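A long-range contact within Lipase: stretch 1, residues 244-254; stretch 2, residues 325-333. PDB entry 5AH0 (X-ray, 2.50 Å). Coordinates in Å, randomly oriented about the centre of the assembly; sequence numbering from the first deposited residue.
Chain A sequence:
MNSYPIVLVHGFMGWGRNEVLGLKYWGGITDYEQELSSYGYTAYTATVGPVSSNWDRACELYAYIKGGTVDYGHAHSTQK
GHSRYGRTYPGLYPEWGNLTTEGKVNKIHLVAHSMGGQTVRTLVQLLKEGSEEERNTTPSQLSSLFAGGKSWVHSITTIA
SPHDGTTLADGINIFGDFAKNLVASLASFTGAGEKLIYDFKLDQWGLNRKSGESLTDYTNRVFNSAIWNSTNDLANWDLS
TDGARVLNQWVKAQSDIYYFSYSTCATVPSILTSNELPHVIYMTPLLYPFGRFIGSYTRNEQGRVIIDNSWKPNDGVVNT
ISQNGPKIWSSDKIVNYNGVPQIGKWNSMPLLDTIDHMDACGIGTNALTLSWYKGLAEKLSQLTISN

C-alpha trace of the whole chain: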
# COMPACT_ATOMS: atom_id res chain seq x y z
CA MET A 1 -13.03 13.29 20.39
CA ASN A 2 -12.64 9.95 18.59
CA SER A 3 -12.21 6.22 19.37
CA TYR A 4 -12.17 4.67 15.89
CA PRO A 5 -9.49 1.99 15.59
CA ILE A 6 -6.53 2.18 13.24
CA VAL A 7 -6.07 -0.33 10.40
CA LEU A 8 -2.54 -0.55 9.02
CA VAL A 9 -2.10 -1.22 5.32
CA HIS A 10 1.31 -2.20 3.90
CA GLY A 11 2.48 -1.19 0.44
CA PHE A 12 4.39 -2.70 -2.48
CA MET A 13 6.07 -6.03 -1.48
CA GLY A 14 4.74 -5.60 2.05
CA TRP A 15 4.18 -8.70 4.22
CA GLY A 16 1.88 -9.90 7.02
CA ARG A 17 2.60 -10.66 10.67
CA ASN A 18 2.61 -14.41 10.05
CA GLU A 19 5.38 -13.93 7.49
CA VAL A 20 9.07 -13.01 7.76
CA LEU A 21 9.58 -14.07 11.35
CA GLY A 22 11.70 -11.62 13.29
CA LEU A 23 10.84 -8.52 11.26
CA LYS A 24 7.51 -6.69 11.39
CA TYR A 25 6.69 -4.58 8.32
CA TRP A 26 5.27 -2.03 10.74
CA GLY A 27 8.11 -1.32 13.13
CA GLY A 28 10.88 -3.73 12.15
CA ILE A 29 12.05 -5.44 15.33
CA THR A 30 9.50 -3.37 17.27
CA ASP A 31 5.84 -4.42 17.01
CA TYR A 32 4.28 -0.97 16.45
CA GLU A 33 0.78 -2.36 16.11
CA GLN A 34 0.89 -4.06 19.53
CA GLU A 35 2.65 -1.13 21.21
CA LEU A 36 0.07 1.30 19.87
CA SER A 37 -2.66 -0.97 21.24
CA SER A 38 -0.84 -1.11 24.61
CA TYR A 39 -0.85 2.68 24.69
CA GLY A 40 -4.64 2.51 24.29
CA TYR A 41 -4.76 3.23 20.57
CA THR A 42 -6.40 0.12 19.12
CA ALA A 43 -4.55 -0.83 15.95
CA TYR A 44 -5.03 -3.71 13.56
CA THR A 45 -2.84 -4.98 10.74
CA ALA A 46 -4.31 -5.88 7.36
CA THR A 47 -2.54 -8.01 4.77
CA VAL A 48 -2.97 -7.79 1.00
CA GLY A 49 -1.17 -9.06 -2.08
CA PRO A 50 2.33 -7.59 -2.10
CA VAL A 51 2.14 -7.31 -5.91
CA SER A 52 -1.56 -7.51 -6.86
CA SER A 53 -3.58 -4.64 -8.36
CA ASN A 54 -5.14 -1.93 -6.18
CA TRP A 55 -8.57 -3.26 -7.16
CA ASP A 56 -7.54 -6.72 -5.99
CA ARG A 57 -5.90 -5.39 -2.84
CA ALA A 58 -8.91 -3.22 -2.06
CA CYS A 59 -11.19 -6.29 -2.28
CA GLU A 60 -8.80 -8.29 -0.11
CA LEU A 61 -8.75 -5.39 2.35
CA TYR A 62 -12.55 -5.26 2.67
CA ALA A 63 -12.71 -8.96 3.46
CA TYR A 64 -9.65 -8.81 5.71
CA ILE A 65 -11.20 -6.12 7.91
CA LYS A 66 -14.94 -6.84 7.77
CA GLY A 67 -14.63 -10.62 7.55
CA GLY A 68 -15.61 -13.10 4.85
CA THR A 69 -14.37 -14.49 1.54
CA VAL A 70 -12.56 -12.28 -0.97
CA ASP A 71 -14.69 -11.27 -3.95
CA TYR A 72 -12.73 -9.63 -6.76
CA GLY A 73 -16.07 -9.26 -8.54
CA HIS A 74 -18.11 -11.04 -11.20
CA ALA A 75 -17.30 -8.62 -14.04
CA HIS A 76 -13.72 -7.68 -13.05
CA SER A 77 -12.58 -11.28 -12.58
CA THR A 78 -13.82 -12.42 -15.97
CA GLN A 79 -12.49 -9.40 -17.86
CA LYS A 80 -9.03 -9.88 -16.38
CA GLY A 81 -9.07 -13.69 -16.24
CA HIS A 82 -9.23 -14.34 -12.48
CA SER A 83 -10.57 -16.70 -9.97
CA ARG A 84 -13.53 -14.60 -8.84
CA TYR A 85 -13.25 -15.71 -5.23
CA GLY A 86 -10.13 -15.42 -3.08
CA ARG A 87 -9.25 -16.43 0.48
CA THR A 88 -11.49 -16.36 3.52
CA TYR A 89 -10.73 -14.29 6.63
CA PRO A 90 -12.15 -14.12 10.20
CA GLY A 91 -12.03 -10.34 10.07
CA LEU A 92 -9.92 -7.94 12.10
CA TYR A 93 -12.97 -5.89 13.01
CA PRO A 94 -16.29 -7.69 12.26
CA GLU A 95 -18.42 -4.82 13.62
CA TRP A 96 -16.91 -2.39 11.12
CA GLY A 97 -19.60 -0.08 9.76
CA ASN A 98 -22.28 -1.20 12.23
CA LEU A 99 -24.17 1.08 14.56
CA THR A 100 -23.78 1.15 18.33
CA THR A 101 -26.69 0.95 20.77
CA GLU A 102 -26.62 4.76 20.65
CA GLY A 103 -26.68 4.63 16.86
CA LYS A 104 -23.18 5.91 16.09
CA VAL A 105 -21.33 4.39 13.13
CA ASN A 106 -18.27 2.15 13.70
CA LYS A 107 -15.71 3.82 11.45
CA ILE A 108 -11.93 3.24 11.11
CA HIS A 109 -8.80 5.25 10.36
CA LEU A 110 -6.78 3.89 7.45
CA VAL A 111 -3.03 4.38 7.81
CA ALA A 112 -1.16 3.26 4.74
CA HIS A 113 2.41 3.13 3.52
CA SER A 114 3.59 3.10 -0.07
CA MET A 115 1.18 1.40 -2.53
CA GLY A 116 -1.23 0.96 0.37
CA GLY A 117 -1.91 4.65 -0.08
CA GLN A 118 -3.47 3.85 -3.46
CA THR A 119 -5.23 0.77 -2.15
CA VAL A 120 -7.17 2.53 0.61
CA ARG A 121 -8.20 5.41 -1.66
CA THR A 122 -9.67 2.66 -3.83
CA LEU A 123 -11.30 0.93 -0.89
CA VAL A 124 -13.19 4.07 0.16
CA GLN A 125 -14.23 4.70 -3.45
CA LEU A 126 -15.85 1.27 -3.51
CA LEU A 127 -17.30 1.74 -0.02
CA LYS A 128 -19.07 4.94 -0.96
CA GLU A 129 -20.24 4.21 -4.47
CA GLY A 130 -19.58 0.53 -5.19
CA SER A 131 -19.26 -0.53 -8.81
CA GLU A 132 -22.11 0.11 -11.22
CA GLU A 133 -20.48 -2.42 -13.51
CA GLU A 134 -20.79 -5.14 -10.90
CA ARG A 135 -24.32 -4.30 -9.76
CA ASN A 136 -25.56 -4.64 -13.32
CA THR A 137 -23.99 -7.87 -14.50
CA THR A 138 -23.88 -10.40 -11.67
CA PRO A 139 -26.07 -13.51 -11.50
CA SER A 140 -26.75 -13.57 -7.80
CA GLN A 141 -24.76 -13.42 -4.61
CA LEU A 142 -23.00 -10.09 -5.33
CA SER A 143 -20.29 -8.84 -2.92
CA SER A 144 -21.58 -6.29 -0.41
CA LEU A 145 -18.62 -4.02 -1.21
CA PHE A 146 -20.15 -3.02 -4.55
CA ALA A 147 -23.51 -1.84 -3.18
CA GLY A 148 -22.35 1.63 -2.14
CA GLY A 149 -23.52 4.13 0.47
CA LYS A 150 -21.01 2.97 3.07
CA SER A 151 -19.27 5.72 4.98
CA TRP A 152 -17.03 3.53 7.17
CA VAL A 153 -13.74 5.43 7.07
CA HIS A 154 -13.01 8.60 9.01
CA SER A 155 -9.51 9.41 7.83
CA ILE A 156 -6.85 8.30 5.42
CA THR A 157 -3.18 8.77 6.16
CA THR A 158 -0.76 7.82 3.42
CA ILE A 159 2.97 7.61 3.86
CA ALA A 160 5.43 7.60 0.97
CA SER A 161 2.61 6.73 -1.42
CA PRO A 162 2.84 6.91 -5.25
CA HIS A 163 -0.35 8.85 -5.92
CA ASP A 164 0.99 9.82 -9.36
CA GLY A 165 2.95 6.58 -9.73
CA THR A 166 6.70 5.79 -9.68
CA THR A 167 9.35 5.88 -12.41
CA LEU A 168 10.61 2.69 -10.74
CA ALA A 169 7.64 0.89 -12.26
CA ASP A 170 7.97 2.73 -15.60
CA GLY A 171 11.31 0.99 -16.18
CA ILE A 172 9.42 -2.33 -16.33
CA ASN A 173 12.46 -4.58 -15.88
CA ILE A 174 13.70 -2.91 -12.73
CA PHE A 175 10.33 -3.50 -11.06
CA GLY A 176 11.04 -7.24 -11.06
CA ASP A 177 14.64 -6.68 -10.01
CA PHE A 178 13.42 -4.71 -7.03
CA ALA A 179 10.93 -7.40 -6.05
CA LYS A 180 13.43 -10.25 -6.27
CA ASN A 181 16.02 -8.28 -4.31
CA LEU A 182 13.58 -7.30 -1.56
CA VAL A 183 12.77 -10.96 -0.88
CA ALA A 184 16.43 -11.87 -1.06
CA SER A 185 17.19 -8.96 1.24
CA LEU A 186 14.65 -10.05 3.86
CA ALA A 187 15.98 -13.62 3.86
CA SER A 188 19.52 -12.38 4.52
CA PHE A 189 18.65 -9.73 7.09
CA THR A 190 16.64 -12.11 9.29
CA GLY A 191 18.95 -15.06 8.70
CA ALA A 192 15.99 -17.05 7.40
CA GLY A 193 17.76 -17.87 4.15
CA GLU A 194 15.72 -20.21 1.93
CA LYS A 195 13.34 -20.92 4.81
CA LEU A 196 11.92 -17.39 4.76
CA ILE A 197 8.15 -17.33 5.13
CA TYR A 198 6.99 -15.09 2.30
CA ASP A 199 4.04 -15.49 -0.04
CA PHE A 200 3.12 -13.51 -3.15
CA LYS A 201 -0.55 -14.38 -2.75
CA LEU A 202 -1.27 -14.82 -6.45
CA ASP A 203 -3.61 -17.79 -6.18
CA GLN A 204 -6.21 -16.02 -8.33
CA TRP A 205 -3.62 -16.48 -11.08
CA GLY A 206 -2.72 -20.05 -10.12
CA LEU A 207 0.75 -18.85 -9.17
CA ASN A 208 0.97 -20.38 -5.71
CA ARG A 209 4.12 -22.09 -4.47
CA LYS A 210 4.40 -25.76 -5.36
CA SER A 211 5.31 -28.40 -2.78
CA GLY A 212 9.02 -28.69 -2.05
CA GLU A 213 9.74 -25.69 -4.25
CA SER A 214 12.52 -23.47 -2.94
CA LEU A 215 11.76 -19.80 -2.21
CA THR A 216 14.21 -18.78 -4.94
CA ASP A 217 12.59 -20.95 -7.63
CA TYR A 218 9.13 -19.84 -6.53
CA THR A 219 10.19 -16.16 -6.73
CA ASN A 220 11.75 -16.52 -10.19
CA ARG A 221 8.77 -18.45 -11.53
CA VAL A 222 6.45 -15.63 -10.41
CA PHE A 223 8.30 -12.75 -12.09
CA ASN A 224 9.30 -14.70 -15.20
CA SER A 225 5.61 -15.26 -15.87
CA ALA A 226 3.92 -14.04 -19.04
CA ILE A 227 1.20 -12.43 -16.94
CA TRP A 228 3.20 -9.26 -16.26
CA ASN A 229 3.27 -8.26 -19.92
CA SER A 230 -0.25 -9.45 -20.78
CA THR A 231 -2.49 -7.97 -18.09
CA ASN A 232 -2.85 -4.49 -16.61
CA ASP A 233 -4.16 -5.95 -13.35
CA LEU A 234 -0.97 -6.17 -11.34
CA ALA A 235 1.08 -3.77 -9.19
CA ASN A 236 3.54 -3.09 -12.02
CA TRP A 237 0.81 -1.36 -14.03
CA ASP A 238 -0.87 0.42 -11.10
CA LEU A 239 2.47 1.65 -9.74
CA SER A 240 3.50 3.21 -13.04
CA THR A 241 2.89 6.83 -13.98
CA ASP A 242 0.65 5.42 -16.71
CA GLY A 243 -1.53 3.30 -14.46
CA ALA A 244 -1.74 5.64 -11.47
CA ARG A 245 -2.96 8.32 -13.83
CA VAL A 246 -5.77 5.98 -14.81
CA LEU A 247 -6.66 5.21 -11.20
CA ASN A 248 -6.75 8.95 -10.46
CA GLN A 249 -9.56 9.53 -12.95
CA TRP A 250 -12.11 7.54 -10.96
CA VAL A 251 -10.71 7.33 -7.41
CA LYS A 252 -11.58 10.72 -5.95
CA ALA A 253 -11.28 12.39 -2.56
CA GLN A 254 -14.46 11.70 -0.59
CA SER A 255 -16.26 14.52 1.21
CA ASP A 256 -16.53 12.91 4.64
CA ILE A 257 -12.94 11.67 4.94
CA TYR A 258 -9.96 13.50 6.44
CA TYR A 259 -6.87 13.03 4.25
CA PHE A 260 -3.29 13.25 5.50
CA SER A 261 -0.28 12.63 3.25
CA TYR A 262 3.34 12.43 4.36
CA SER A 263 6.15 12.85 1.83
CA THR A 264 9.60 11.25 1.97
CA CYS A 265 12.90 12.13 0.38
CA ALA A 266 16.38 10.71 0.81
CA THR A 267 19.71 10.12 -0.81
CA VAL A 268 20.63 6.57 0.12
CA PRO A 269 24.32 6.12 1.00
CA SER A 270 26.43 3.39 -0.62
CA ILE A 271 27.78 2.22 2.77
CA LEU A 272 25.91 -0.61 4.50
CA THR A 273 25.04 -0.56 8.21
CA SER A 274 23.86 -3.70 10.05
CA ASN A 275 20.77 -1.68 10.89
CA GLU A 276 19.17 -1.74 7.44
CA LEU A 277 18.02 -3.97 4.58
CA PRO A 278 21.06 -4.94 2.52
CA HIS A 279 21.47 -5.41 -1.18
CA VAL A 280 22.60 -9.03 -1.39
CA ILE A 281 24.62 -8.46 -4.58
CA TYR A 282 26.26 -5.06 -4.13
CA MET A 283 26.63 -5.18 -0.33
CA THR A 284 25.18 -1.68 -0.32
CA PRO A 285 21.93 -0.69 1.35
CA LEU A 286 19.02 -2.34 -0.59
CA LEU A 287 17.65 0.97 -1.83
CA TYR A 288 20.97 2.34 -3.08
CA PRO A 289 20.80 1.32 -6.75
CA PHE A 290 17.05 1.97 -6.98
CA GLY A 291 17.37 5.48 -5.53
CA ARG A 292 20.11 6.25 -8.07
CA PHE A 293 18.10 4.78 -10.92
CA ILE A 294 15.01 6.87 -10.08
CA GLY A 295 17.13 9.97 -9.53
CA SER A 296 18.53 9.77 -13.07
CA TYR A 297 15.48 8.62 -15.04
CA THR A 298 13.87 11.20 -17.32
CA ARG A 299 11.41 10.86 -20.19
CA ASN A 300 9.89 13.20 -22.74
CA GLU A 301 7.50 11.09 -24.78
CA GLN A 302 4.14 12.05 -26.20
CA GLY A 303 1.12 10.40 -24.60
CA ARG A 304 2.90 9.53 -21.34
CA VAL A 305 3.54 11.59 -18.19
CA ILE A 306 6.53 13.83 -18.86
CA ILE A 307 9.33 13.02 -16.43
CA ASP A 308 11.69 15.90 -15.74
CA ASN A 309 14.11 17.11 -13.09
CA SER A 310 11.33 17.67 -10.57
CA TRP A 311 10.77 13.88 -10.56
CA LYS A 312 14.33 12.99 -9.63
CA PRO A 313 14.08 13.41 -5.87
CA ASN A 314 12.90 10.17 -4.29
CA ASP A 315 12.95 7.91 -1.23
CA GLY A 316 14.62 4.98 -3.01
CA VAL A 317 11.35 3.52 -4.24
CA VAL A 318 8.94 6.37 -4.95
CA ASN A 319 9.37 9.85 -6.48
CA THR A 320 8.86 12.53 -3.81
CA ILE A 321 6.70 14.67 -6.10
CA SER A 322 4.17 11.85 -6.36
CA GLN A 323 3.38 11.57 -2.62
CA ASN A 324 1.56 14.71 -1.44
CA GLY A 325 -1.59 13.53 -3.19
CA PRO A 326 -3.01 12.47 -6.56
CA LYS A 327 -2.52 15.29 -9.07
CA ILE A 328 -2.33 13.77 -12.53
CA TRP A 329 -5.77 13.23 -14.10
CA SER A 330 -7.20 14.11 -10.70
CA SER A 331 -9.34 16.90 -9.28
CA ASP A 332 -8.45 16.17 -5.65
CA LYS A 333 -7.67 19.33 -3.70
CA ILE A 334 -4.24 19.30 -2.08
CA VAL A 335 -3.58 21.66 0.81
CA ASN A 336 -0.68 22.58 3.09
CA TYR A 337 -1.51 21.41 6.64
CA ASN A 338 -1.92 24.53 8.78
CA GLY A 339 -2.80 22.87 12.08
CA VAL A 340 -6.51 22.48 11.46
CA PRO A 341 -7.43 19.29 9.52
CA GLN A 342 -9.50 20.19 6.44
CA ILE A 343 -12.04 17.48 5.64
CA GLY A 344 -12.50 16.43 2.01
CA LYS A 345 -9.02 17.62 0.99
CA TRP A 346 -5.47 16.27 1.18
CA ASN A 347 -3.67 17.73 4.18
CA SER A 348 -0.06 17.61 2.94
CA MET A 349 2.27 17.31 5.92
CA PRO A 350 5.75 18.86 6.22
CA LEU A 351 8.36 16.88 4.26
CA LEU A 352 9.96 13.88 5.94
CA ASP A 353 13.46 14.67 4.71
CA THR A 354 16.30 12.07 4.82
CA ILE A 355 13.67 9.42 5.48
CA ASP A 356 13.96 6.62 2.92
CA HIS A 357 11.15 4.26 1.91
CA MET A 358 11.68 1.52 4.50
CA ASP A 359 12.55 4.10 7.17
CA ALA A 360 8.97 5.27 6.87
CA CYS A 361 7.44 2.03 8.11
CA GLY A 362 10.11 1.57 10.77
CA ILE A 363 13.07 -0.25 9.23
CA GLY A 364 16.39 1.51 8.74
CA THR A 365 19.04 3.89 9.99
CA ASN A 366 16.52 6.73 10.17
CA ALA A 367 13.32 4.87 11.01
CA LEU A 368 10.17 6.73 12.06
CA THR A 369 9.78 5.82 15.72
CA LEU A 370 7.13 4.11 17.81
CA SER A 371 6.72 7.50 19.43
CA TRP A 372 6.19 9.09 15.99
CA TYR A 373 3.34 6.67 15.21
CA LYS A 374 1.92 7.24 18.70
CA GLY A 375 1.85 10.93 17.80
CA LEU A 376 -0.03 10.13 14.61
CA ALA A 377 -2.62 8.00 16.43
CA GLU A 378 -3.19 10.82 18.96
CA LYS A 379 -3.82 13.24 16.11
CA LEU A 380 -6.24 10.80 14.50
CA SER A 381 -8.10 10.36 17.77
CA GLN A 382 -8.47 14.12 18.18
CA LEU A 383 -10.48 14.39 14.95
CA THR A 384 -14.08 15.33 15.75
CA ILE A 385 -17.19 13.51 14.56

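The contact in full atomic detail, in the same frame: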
# COMPACT_ATOMS: atom_id res chain seq x y z
N ALA A 244 -1.27 4.85 -12.61
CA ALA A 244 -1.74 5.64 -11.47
C ALA A 244 -2.66 6.73 -11.99
O ALA A 244 -3.73 7.00 -11.43
CB ALA A 244 -0.57 6.23 -10.71
N ARG A 245 -2.21 7.35 -13.07
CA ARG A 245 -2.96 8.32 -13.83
C ARG A 245 -4.38 7.84 -14.03
O ARG A 245 -5.34 8.54 -13.73
CB ARG A 245 -2.26 8.53 -15.17
CG ARG A 245 -2.48 9.87 -15.77
CD ARG A 245 -1.53 10.15 -16.90
NE ARG A 245 -1.45 9.09 -17.90
CZ ARG A 245 -0.92 9.26 -19.10
NH1 ARG A 245 -0.44 10.45 -19.44
NH2 ARG A 245 -0.87 8.25 -19.97
N VAL A 246 -4.49 6.61 -14.53
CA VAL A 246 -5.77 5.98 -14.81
C VAL A 246 -6.60 5.86 -13.54
O VAL A 246 -7.79 6.21 -13.53
CB VAL A 246 -5.58 4.59 -15.45
CG1 VAL A 246 -6.92 3.87 -15.58
CG2 VAL A 246 -4.90 4.72 -16.80
N LEU A 247 -5.98 5.36 -12.48
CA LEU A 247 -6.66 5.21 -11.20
C LEU A 247 -7.20 6.56 -10.71
O LEU A 247 -8.31 6.65 -10.19
CB LEU A 247 -5.72 4.60 -10.16
CG LEU A 247 -6.32 4.08 -8.85
CD1 LEU A 247 -7.03 2.78 -9.10
CD2 LEU A 247 -5.23 3.90 -7.79
N ASN A 248 -6.41 7.61 -10.91
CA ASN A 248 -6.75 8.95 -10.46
C ASN A 248 -8.03 9.51 -11.07
O ASN A 248 -8.68 10.36 -10.48
CB ASN A 248 -5.60 9.91 -10.76
CG ASN A 248 -4.44 9.75 -9.80
OD1 ASN A 248 -4.44 8.85 -8.97
ND2 ASN A 248 -3.44 10.62 -9.93
N GLN A 249 -8.38 9.02 -12.25
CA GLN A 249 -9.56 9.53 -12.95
C GLN A 249 -10.84 9.19 -12.21
O GLN A 249 -11.79 9.96 -12.24
CB GLN A 249 -9.62 8.98 -14.37
CG GLN A 249 -8.93 9.87 -15.40
CD GLN A 249 -8.97 9.28 -16.79
OE1 GLN A 249 -8.74 8.08 -16.97
NE2 GLN A 249 -9.24 10.12 -17.79
N TRP A 250 -10.87 8.03 -11.56
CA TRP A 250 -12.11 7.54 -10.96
C TRP A 250 -12.04 7.31 -9.45
O TRP A 250 -13.07 7.03 -8.81
CB TRP A 250 -12.54 6.25 -11.66
CG TRP A 250 -11.71 5.05 -11.31
CD1 TRP A 250 -10.51 4.70 -11.86
CD2 TRP A 250 -12.02 4.05 -10.34
NE1 TRP A 250 -10.06 3.54 -11.29
CE2 TRP A 250 -10.96 3.12 -10.35
CE3 TRP A 250 -13.10 3.85 -9.47
CZ2 TRP A 250 -10.95 2.00 -9.51
CZ3 TRP A 250 -13.08 2.74 -8.63
CH2 TRP A 250 -12.01 1.82 -8.66
N VAL A 251 -10.85 7.41 -8.86
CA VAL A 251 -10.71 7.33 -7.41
C VAL A 251 -10.49 8.73 -6.84
O VAL A 251 -9.39 9.28 -6.90
CB VAL A 251 -9.58 6.40 -6.98
CG1 VAL A 251 -9.45 6.37 -5.47
CG2 VAL A 251 -9.82 5.00 -7.51
N LYS A 252 -11.56 9.31 -6.30
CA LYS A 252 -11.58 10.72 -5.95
C LYS A 252 -11.66 10.91 -4.45
O LYS A 252 -12.09 10.02 -3.72
CB LYS A 252 -12.75 11.43 -6.63
CG LYS A 252 -12.84 11.25 -8.14
CD LYS A 252 -14.18 11.78 -8.64
CE LYS A 252 -14.36 11.64 -10.15
NZ LYS A 252 -13.84 12.85 -10.85
N ALA A 253 -11.25 12.09 -3.99
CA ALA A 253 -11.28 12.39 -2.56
C ALA A 253 -12.73 12.49 -2.11
O ALA A 253 -13.49 13.29 -2.65
CB ALA A 253 -10.53 13.67 -2.26
N GLN A 254 -13.10 11.67 -1.14
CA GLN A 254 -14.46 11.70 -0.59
C GLN A 254 -14.66 12.89 0.34
O GLN A 254 -13.71 13.40 0.93
CB GLN A 254 -14.77 10.39 0.13
CG GLN A 254 -14.45 9.18 -0.72
CD GLN A 254 -15.39 9.04 -1.91
OE1 GLN A 254 -16.50 9.58 -1.91
NE2 GLN A 254 -14.93 8.36 -2.95
N GLY A 325 -0.22 13.80 -2.81
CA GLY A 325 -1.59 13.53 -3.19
C GLY A 325 -1.69 13.30 -4.68
O GLY A 325 -0.76 13.64 -5.42
N PRO A 326 -2.81 12.72 -5.14
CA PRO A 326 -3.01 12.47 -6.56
C PRO A 326 -3.25 13.78 -7.30
O PRO A 326 -4.18 14.50 -6.95
CB PRO A 326 -4.25 11.58 -6.60
CG PRO A 326 -4.98 11.90 -5.34
CD PRO A 326 -3.95 12.26 -4.32
N LYS A 327 -2.41 14.07 -8.29
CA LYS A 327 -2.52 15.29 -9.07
C LYS A 327 -2.87 15.03 -10.52
O LYS A 327 -3.71 15.72 -11.11
CB LYS A 327 -1.21 16.09 -9.01
CG LYS A 327 -1.04 16.94 -7.77
CD LYS A 327 -0.02 16.34 -6.86
CE LYS A 327 1.31 16.22 -7.54
NZ LYS A 327 2.22 15.45 -6.68
N ILE A 328 -2.21 14.03 -11.10
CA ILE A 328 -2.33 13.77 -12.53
C ILE A 328 -3.66 13.08 -12.84
O ILE A 328 -3.98 12.06 -12.25
CB ILE A 328 -1.15 12.92 -13.01
CG1 ILE A 328 0.17 13.56 -12.58
CG2 ILE A 328 -1.14 12.79 -14.50
CD1 ILE A 328 1.38 12.79 -13.02
N TRP A 329 -4.42 13.67 -13.76
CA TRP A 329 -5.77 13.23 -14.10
C TRP A 329 -6.65 13.16 -12.85
O TRP A 329 -7.51 12.28 -12.72
CB TRP A 329 -5.77 11.87 -14.79
CG TRP A 329 -5.19 11.89 -16.16
CD1 TRP A 329 -4.55 12.94 -16.77
CD2 TRP A 329 -5.20 10.82 -17.10
NE1 TRP A 329 -4.15 12.58 -18.03
CE2 TRP A 329 -4.54 11.28 -18.26
CE3 TRP A 329 -5.68 9.50 -17.08
CZ2 TRP A 329 -4.36 10.48 -19.39
CZ3 TRP A 329 -5.51 8.71 -18.20
CH2 TRP A 329 -4.85 9.20 -19.34
N SER A 330 -6.43 14.09 -11.93
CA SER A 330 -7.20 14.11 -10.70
C SER A 330 -7.70 15.52 -10.42
O SER A 330 -7.11 16.51 -10.86
CB SER A 330 -6.37 13.59 -9.53
OG SER A 330 -7.16 13.50 -8.36
N SER A 331 -8.81 15.61 -9.69
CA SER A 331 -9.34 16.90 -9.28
C SER A 331 -9.25 17.08 -7.77
O SER A 331 -9.72 18.09 -7.24
CB SER A 331 -10.78 17.05 -9.75
OG SER A 331 -10.84 16.91 -11.15
N ASP A 332 -8.65 16.11 -7.09
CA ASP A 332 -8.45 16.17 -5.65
C ASP A 332 -7.78 17.47 -5.24
O ASP A 332 -6.81 17.89 -5.85
CB ASP A 332 -7.60 14.98 -5.18
CG ASP A 332 -8.39 13.68 -5.10
OD1 ASP A 332 -9.54 13.65 -5.61
OD2 ASP A 332 -7.87 12.68 -4.54
N LYS A 333 -8.29 18.11 -4.19
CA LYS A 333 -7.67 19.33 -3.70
C LYS A 333 -6.54 18.99 -2.73
O LYS A 333 -6.72 18.24 -1.78
CB LYS A 333 -8.69 20.25 -3.02
CG LYS A 333 -9.65 20.94 -3.97
CD LYS A 333 -10.61 21.86 -3.22
CE LYS A 333 -11.55 22.58 -4.17
NZ LYS A 333 -12.56 23.42 -3.45

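Trp329, Asn248 and Arg245 cover the most surface in this contact, which buries 579 Å² summed over both sides and joins residues at least 78 positions apart.

Trp329 follows Ile328 at the second central position of a type II turn from Lys327 to Ser330, with phi/psi of 54/36°. Its CA-to-CB bond points toward the helix, and chi1 of -69° (m) lays the indole along Arg245, Val246 and Gln249. Trp329 packs on Arg245 in two ways. CG of Arg245 sits 3.4 Å from the centroid of the five-membered ring of Trp329, 21° off its normal, a CH-pi contact over the face. The Arg245 guanidinium lies flat on the Trp329 indole, the two planes nearly parallel, and CZ of Arg245 stands 35° off the normal of the six-membered ring of Trp329, so the cation-pi component of this stack is off-centre. Arginine suits this place because its methylenes and its planar cation can both cover an aromatic surface, while NH1 and NH2 are hydrogen-bonded elsewhere in the structure. CG of Arg245 also packs against CG2 of Ile328 at 3.5 Å. Gln249 adds an oblique contact, CD to CE3 of Trp329 at 3.3 Å.

Asn248 is buried, and its CA-to-CB bond points toward the second stretch. ND2 of Asn248 donates to O of Ile328 at 2.8 Å with an N-H...O angle of 154°, and lies 3.6 Å from CB of Pro326. A short amide thus satisfies a backbone carbonyl within the packed interface.

Farther along, Asp332 fixes the loop after the helix: N of Ala253 donates to OD1 of Asp332 at 2.8 Å and 152°. The CA-to-CB bond of the small Ala253 points toward the second stretch, and CB of Ala253 lies 3.5 Å from OD1 of Asp332. Within the second stretch, N of Asp332 donates to OG of Ser330 at 3.3 Å, bracing the segment that carries the carboxylate.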